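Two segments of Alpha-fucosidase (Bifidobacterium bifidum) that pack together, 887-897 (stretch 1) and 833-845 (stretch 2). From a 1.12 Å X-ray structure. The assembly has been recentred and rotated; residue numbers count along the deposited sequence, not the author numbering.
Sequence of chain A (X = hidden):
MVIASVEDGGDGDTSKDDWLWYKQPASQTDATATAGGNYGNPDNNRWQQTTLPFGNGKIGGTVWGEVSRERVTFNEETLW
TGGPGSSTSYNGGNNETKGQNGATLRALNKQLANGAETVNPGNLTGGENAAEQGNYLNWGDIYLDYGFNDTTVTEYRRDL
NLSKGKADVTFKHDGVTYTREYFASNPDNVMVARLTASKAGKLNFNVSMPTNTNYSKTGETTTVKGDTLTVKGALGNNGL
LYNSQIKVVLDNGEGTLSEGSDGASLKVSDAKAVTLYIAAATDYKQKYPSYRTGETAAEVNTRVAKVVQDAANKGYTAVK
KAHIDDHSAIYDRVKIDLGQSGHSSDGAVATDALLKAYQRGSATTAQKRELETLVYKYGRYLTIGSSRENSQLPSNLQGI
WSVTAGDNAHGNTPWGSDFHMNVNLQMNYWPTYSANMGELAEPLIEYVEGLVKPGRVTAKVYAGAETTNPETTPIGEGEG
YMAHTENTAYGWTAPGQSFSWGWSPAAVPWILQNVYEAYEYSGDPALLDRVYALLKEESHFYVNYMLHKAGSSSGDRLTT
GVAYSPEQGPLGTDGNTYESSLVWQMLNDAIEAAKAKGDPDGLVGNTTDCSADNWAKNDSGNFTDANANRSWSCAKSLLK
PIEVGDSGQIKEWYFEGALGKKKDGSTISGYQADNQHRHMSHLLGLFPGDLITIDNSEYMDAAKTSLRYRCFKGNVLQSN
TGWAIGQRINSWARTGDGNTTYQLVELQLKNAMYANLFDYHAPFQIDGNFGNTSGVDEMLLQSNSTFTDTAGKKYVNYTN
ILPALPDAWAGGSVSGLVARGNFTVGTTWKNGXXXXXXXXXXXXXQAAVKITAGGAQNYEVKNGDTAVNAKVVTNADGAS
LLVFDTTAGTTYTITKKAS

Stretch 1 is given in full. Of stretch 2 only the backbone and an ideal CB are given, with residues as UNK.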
# COMPACT_ATOMS: atom_id res chain seq x y z
N THR A 887 16.32 -27.75 -0.48
CA THR A 887 15.50 -28.34 -1.53
C THR A 887 14.08 -27.82 -1.37
O THR A 887 13.55 -27.78 -0.26
CB THR A 887 15.50 -29.87 -1.44
OG1 THR A 887 15.00 -30.28 -0.16
CG2 THR A 887 16.89 -30.39 -1.61
N ALA A 888 13.49 -27.42 -2.49
CA ALA A 888 12.12 -26.89 -2.49
C ALA A 888 11.16 -27.88 -1.84
O ALA A 888 11.16 -29.07 -2.18
CB ALA A 888 11.68 -26.58 -3.91
N GLY A 889 10.36 -27.38 -0.89
CA GLY A 889 9.38 -28.19 -0.18
C GLY A 889 9.82 -28.63 1.20
O GLY A 889 9.01 -29.13 1.99
N THR A 890 11.10 -28.44 1.51
CA THR A 890 11.67 -28.90 2.78
C THR A 890 11.74 -27.78 3.82
O THR A 890 12.08 -26.64 3.49
CB THR A 890 13.06 -29.54 2.56
OG1 THR A 890 12.95 -30.60 1.60
CG2 THR A 890 13.62 -30.12 3.86
N THR A 891 11.39 -28.12 5.06
CA THR A 891 11.53 -27.22 6.19
C THR A 891 12.73 -27.61 7.04
O THR A 891 12.91 -28.78 7.42
CB THR A 891 10.24 -27.17 7.05
OG1 THR A 891 9.17 -26.64 6.26
CG2 THR A 891 10.42 -26.28 8.27
N TYR A 892 13.56 -26.61 7.33
CA TYR A 892 14.78 -26.78 8.12
C TYR A 892 14.58 -26.16 9.48
O TYR A 892 14.03 -25.06 9.59
CB TYR A 892 15.97 -26.15 7.38
CG TYR A 892 16.13 -26.76 6.02
CD1 TYR A 892 16.96 -27.86 5.83
CD2 TYR A 892 15.40 -26.28 4.93
CE1 TYR A 892 17.08 -28.46 4.58
CE2 TYR A 892 15.51 -26.87 3.68
CZ TYR A 892 16.35 -27.96 3.52
OH TYR A 892 16.46 -28.54 2.28
N THR A 893 14.99 -26.88 10.51
CA THR A 893 14.82 -26.42 11.88
C THR A 893 16.18 -26.03 12.46
O THR A 893 17.13 -26.82 12.42
CB THR A 893 14.12 -27.49 12.74
OG1 THR A 893 12.88 -27.87 12.12
CG2 THR A 893 13.82 -26.95 14.13
N ILE A 894 16.26 -24.81 12.98
CA ILE A 894 17.50 -24.25 13.50
C ILE A 894 17.35 -24.02 14.99
O ILE A 894 16.44 -23.31 15.43
CB ILE A 894 17.88 -22.94 12.77
CG1 ILE A 894 17.88 -23.16 11.25
CG2 ILE A 894 19.23 -22.44 13.24
CD1 ILE A 894 18.05 -21.89 10.43
N THR A 895 18.25 -24.63 15.76
CA THR A 895 18.18 -24.61 17.22
C THR A 895 19.56 -24.41 17.83
O THR A 895 20.57 -24.64 17.16
CB THR A 895 17.60 -25.93 17.77
OG1 THR A 895 18.29 -27.03 17.17
CG2 THR A 895 16.11 -26.04 17.47
N LYS A 896 19.61 -23.97 19.09
CA LYS A 896 20.87 -23.79 19.80
C LYS A 896 21.63 -25.10 19.93
O LYS A 896 21.04 -26.13 20.27
CB LYS A 896 20.63 -23.27 21.22
CG LYS A 896 20.19 -21.83 21.33
CD LYS A 896 20.11 -21.41 22.80
CE LYS A 896 19.12 -22.26 23.61
NZ LYS A 896 17.71 -22.13 23.13
N LYS A 897 22.93 -25.05 19.68
CA LYS A 897 23.80 -26.20 19.95
C LYS A 897 23.90 -26.43 21.46
O LYS A 897 23.89 -25.49 22.25
CB LYS A 897 25.19 -25.97 19.37
CG LYS A 897 25.25 -26.01 17.85
CD LYS A 897 26.67 -25.82 17.34
CE LYS A 897 27.17 -24.41 17.59
NZ LYS A 897 28.63 -24.28 17.29
N UNK A 833 16.13 -13.98 22.96
CA UNK A 833 16.97 -14.76 22.04
C UNK A 833 16.18 -15.86 21.36
O UNK A 833 15.35 -16.51 22.00
CB UNK A 833 18.16 -15.37 22.79
N UNK A 834 16.47 -16.09 20.08
CA UNK A 834 15.80 -17.14 19.32
C UNK A 834 16.06 -18.52 19.93
O UNK A 834 17.20 -18.85 20.28
CB UNK A 834 16.26 -17.11 17.86
N UNK A 835 14.99 -19.30 20.06
CA UNK A 835 15.10 -20.68 20.52
C UNK A 835 14.86 -21.66 19.38
O UNK A 835 15.27 -22.82 19.44
CB UNK A 835 14.11 -20.94 21.66
N UNK A 836 14.17 -21.19 18.33
CA UNK A 836 13.91 -22.02 17.17
C UNK A 836 13.66 -21.14 15.95
O UNK A 836 13.02 -20.09 16.06
CB UNK A 836 12.72 -22.95 17.42
N UNK A 837 14.20 -21.56 14.81
CA UNK A 837 13.81 -21.01 13.52
C UNK A 837 13.34 -22.17 12.66
O UNK A 837 13.97 -23.23 12.64
CB UNK A 837 14.96 -20.25 12.86
N UNK A 838 12.21 -21.97 11.99
CA UNK A 838 11.72 -22.92 11.00
C UNK A 838 11.77 -22.24 9.64
O UNK A 838 11.09 -21.23 9.41
CB UNK A 838 10.30 -23.40 11.33
N UNK A 839 12.60 -22.78 8.75
CA UNK A 839 12.84 -22.18 7.45
C UNK A 839 12.36 -23.14 6.37
O UNK A 839 12.98 -24.19 6.14
CB UNK A 839 14.32 -21.84 7.26
N UNK A 840 11.25 -22.79 5.72
CA UNK A 840 10.74 -23.61 4.64
C UNK A 840 11.26 -23.05 3.33
O UNK A 840 10.95 -21.92 2.96
CB UNK A 840 9.21 -23.66 4.65
N UNK A 841 12.06 -23.84 2.62
CA UNK A 841 12.56 -23.41 1.33
C UNK A 841 11.52 -23.73 0.27
O UNK A 841 11.23 -24.89 0.00
CB UNK A 841 13.90 -24.08 1.01
N UNK A 842 10.95 -22.69 -0.34
CA UNK A 842 9.90 -22.89 -1.33
C UNK A 842 10.43 -23.05 -2.76
O UNK A 842 9.73 -23.58 -3.63
CB UNK A 842 8.92 -21.71 -1.28
N UNK A 843 11.67 -22.62 -2.98
CA UNK A 843 12.26 -22.66 -4.32
C UNK A 843 13.62 -23.37 -4.39
O UNK A 843 14.20 -23.47 -5.46
CB UNK A 843 12.42 -21.23 -4.84
N UNK A 844 14.12 -23.85 -3.25
CA UNK A 844 15.40 -24.58 -3.22
C UNK A 844 16.64 -23.72 -3.35
O UNK A 844 17.72 -24.22 -3.70
CB UNK A 844 15.42 -25.62 -4.34
N UNK A 845 16.52 -22.42 -3.07
CA UNK A 845 17.68 -21.54 -3.14
C UNK A 845 18.60 -21.77 -1.94
O UNK A 845 18.17 -22.23 -0.89
CB UNK A 845 17.24 -20.08 -3.20

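Stretch 1 offers an extended edge, and 836-841 runs antiparallel to 890-896 at 158°, so alternate CA-to-CB bonds of stretch 2 should share a face with Thr891 and Thr893 or with Tyr892 and Ile894.

Positions 833 and 834 find no stretch 1 atom within 5.5 Å of the ideal CB and are unconstrained. They are Lys833, whose end leads away, and Ala834, whose O accepts from a water that in turn accepts from Lys896 NZ.

At 835 the chain turns a corner, and the ideal CB lies 4.1 Å from Lys896 NZ; small, polar or acidic side chains are all plausible. It is Thr835, with CG2 3.8 Å from Lys896 NZ; a second water joins its O to Lys896 N and NZ.

The CB at 836 points sideways, leaving room for a long chain, polar or not. Glu836 (chi1 t) places OE2 3.8 Å from Thr893 CG2.

At 837 the backbone pairs twice with Ile894 (N to Ile894 O 2.9 Å, O to Ile894 N 2.8 Å), which sets the ideal CB 4.0 Å from Ile894 CB. Val, Ile, Leu or Ala would fit this apolar neighbour. Val837 meets it CB to CB at 3.9 Å.

Position 838 shares the threonine face, its ideal CB 4.2 Å from Thr891 CG2; Thr, Gln, Lys or Arg would all serve. It is Arg838, whose guanidinium has Thr891 CG2 over one face, 3.6 Å from NH2.

The backbone at 839 forms two 2.8 Å bonds with Tyr892, N to Tyr892 O and O to Tyr892 N. Its ideal CB is 4.9 Å from Ile894 CD1, which favours an aliphatic residue. Leu839 (t, chi2 79°) supplies one.

At 840 the ideal CB lies 3.4 Å from Thr891 OG1, so a short hydroxyl side chain is attractive, though other small or beta-branched residues could fit. Thr840 OG1 hydrogen-bonds Thr891 OG1 at 2.7 Å, and either could donate.

The ideal CB at 841 is 3.9 Å from Thr887 O and 4.2 Å from Tyr892 CE2, suggesting something small: Ser, Ala, Cys or Thr. Ser841 has its CB at the edge of the tyrosine ring; its backbone N donates to Thr890 O (2.9 Å) and its O accepts from Gly889 N (2.8 Å).

At 844, phi is 76° and an ideal CB would sit a tight 3.2 Å from Ala888 N, so glycine is strongly indicated. It is Gly844.

Positions 842, 843 and 845 point away and tolerate many residues; they are Asn842, Lys843 and Lys845.

Stretch 2 833-845: KATEVRLTSNKGK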
# COMPACT_ATOMS: atom_id res chain seq x y z
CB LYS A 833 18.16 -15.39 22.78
CG LYS A 833 19.06 -14.43 23.54
CD LYS A 833 20.02 -15.19 24.46
CE LYS A 833 19.32 -15.73 25.71
NZ LYS A 833 18.96 -14.67 26.69
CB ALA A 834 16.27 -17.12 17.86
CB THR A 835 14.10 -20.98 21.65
OG1 THR A 835 12.77 -20.68 21.22
CG2 THR A 835 14.43 -20.16 22.89
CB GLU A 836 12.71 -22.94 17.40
CG GLU A 836 12.47 -23.95 16.29
CD GLU A 836 11.15 -24.69 16.43
OE1 GLU A 836 10.08 -24.05 16.29
OE2 GLU A 836 11.19 -25.91 16.66
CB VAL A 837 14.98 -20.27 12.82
CG1 VAL A 837 14.50 -19.66 11.51
CG2 VAL A 837 15.56 -19.19 13.73
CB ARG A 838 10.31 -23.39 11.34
CG ARG A 838 10.24 -24.17 12.66
CD ARG A 838 8.85 -24.72 12.95
NE ARG A 838 8.36 -25.60 11.89
CZ ARG A 838 8.63 -26.90 11.77
NH1 ARG A 838 9.41 -27.51 12.66
NH2 ARG A 838 8.12 -27.59 10.76
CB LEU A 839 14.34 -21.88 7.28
CG LEU A 839 14.73 -21.11 6.02
CD1 LEU A 839 14.46 -19.62 6.20
CD2 LEU A 839 16.20 -21.36 5.69
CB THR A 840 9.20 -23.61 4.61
OG1 THR A 840 8.69 -23.99 5.90
CG2 THR A 840 8.69 -24.58 3.55
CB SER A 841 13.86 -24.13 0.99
OG SER A 841 14.33 -23.67 -0.27
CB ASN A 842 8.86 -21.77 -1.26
CG ASN A 842 8.25 -21.63 0.12
OD1 ASN A 842 8.18 -20.54 0.68
ND2 ASN A 842 7.82 -22.75 0.68
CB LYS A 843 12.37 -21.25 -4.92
CG LYS A 843 11.02 -20.58 -5.21
CD LYS A 843 10.24 -21.24 -6.34
CE LYS A 843 10.72 -20.77 -7.70
NZ LYS A 843 9.78 -21.16 -8.78
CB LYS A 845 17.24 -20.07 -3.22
CG LYS A 845 16.28 -19.74 -4.39
CD LYS A 845 16.90 -20.02 -5.77
CE LYS A 845 15.84 -20.06 -6.88
NZ LYS A 845 15.16 -18.75 -7.14
O HOH W 1 17.98 -19.25 22.93
O HOH W 2 17.29 -23.80 20.88
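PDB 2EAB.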